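Side-chain contact in petrobactin biosynthesis protein AsbB (Bacillus anthracis, PDB 3TO3), which catalyses the ATP-dependent condensation of spermidine with citryl-spermidine intermediates in the biosynthesis of the siderophore petrobactin: residues P591-R594 against A595-N599. Sequence-based numbering, arbitrary orientation.
Sequences PLYR and ARQLN
Tyr593 and Gln597, one helical turn apart, meet by ring and aliphatic chain: Gln597 CG lies 4.1 Å from the centroid of the Tyr593 ring and 13° off its normal, a CH-pi contact over one face. The bend of Gln597 at chi2 (-76°) carries its amide along the ring toward the phenol end, with the two planes 33° apart. Gln597 NE2 comes within 2.9 Å of Tyr593 OH, but the angle is too poor for a hydrogen bond.

A van der Waals contact joins Arg594 and Leu598. The arginine chain is extended from CG to NE, and the Leu598 CD1 methyl sits over one guanidinium face, offset toward its rim, 3.9 Å from Arg594 NH2.

Backbone i to i+4 bonds identify the alpha-helix: Arg596 N reaches Leu592 O at 3.0 Å, Gln597 N reaches Tyr593 O at 3.1 Å, and Ala595 and Leu598 repeat the pattern.

Among side chains, Arg596 NH1 donates to Asn599 OD1 (2.8 Å), bent at the hydrogen.

Helix 591-600 thus appears amphipathic: Pro591, Leu592 and Ala595 are buried against Trp536 and Val540 of helix 532-547, while CH-pi and methyl-over-guanidinium packing, without side-chain hydrogen bonds, hold the two more exposed pairs.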
ATOM      1  N   PRO B 591      -8.620  38.443  13.538  1.00 41.05           N
ATOM      2  CA  PRO B 591      -9.558  38.973  14.541  1.00 42.60           C
ATOM      3  C   PRO B 591      -8.834  39.771  15.641  1.00 43.45           C
ATOM      4  O   PRO B 591      -9.471  40.608  16.263  1.00 48.05           O
ATOM      5  CB  PRO B 591     -10.229  37.702  15.113  1.00 37.40           C
ATOM      6  CG  PRO B 591      -9.137  36.624  14.973  1.00 38.41           C
ATOM      7  CD  PRO B 591      -8.412  36.978  13.670  1.00 36.08           C
ATOM      8  N   LEU B 592      -7.531  39.568  15.852  1.00 44.29           N
ATOM      9  CA  LEU B 592      -6.852  40.380  16.878  1.00 37.91           C
ATOM     10  C   LEU B 592      -6.814  41.834  16.469  1.00 43.00           C
ATOM     11  O   LEU B 592      -6.759  42.709  17.317  1.00 44.31           O
ATOM     12  CB  LEU B 592      -5.449  39.909  17.166  1.00 40.02           C
ATOM     13  CG  LEU B 592      -5.330  38.477  17.637  1.00 46.47           C
ATOM     14  CD1 LEU B 592      -3.892  38.254  18.090  1.00 48.12           C
ATOM     15  CD2 LEU B 592      -6.265  38.313  18.769  1.00 56.17           C
ATOM     16  N   TYR B 593      -6.871  42.098  15.162  1.00 46.57           N
ATOM     17  CA  TYR B 593      -6.817  43.477  14.692  1.00 45.01           C
ATOM     18  C   TYR B 593      -7.998  44.323  15.139  1.00 49.21           C
ATOM     19  O   TYR B 593      -7.819  45.397  15.675  1.00 50.28           O
ATOM     20  CB  TYR B 593      -6.741  43.520  13.185  1.00 46.35           C
ATOM     21  CG  TYR B 593      -6.887  44.905  12.638  1.00 46.15           C
ATOM     22  CD1 TYR B 593      -8.042  45.294  11.985  1.00 55.08           C
ATOM     23  CD2 TYR B 593      -5.866  45.835  12.776  1.00 48.56           C
ATOM     24  CE1 TYR B 593      -8.182  46.595  11.484  1.00 56.22           C
ATOM     25  CE2 TYR B 593      -5.992  47.123  12.271  1.00 50.16           C
ATOM     26  CZ  TYR B 593      -7.148  47.496  11.626  1.00 60.81           C
ATOM     27  OH  TYR B 593      -7.278  48.785  11.118  1.00 76.00           O
ATOM     28  N   ARG B 594      -9.213  43.855  14.887  1.00 56.23           N
ATOM     29  CA  ARG B 594     -10.370  44.655  15.244  1.00 63.28           C
ATOM     30  C   ARG B 594     -10.516  44.698  16.757  1.00 55.03           C
ATOM     31  O   ARG B 594     -10.856  45.719  17.331  1.00 50.89           O
ATOM     32  CB  ARG B 594     -11.652  44.121  14.601  1.00 78.86           C
ATOM     33  CG  ARG B 594     -12.834  45.088  14.767  1.00 98.36           C
ATOM     34  CD  ARG B 594     -13.986  44.765  13.821  1.00110.69           C
ATOM     35  NE  ARG B 594     -15.100  45.706  13.957  1.00119.40           N
ATOM     36  CZ  ARG B 594     -16.162  45.506  14.735  1.00123.59           C
ATOM     37  NH1 ARG B 594     -17.130  46.416  14.789  1.00124.48           N
ATOM     38  NH2 ARG B 594     -16.256  44.391  15.457  1.00122.25           N
ATOM     39  N   ALA B 595     -10.239  43.575  17.400  1.00 44.59           N
ATOM     40  CA  ALA B 595     -10.320  43.530  18.835  1.00 44.18           C
ATOM     41  C   ALA B 595      -9.397  44.603  19.464  1.00 50.58           C
ATOM     42  O   ALA B 595      -9.809  45.337  20.372  1.00 49.21           O
ATOM     43  CB  ALA B 595      -9.969  42.137  19.322  1.00 45.02           C
ATOM     44  N   ARG B 596      -8.166  44.715  18.963  1.00 49.75           N
ATOM     45  CA  ARG B 596      -7.263  45.760  19.442  1.00 54.83           C
ATOM     46  C   ARG B 596      -7.793  47.177  19.161  1.00 55.49           C
ATOM     47  O   ARG B 596      -7.734  48.040  20.019  1.00 52.98           O
ATOM     48  CB  ARG B 596      -5.863  45.583  18.865  1.00 56.37           C
ATOM     49  CG  ARG B 596      -4.938  46.750  19.147  1.00 57.98           C
ATOM     50  CD  ARG B 596      -4.439  46.770  20.566  1.00 60.45           C
ATOM     51  NE  ARG B 596      -3.447  47.828  20.738  1.00 67.40           N
ATOM     52  CZ  ARG B 596      -3.210  48.457  21.881  1.00 68.18           C
ATOM     53  NH1 ARG B 596      -3.891  48.138  22.969  1.00 65.57           N
ATOM     54  NH2 ARG B 596      -2.297  49.411  21.930  1.00 73.46           N
ATOM     55  N   GLN B 597      -8.326  47.403  17.969  1.00 59.34           N
ATOM     56  CA  GLN B 597      -8.987  48.660  17.660  1.00 65.81           C
ATOM     57  C   GLN B 597      -9.983  49.029  18.745  1.00 72.97           C
ATOM     58  O   GLN B 597     -10.050  50.187  19.176  1.00 79.86           O
ATOM     59  CB  GLN B 597      -9.743  48.532  16.348  1.00 76.19           C
ATOM     60  CG  GLN B 597      -8.871  48.199  15.173  1.00 89.16           C
ATOM     61  CD  GLN B 597      -8.099  49.397  14.701  1.00101.78           C
ATOM     62  OE1 GLN B 597      -7.185  49.876  15.381  1.00105.36           O
ATOM     63  NE2 GLN B 597      -8.469  49.908  13.530  1.00105.62           N
ATOM     64  N   LEU B 598     -10.770  48.048  19.177  1.00 65.79           N
ATOM     65  CA  LEU B 598     -11.800  48.303  20.173  1.00 67.27           C
ATOM     66  C   LEU B 598     -11.225  48.447  21.588  1.00 66.32           C
ATOM     67  O   LEU B 598     -11.589  49.375  22.309  1.00 72.78           O
ATOM     68  CB  LEU B 598     -12.881  47.234  20.105  1.00 63.55           C
ATOM     69  CG  LEU B 598     -13.602  47.242  18.759  1.00 62.14           C
ATOM     70  CD1 LEU B 598     -14.275  45.899  18.471  1.00 61.77           C
ATOM     71  CD2 LEU B 598     -14.609  48.389  18.707  1.00 56.07           C
ATOM     72  N   ASN B 599     -10.315  47.549  21.961  1.00 56.65           N
ATOM     73  CA  ASN B 599      -9.578  47.648  23.222  1.00 61.27           C
ATOM     74  C   ASN B 599      -8.964  49.053  23.363  1.00 76.05           C
ATOM     75  O   ASN B 599      -8.890  49.606  24.452  1.00 85.01           O
ATOM     76  CB  ASN B 599      -8.540  46.490  23.335  1.00 59.45           C
ATOM     77  CG  ASN B 599      -7.380  46.771  24.341  1.00 66.48           C
ATOM     78  OD1 ASN B 599      -6.294  47.204  23.950  1.00 63.12           O
ATOM     79  ND2 ASN B 599      -7.606  46.476  25.617  1.00 65.00           N
TER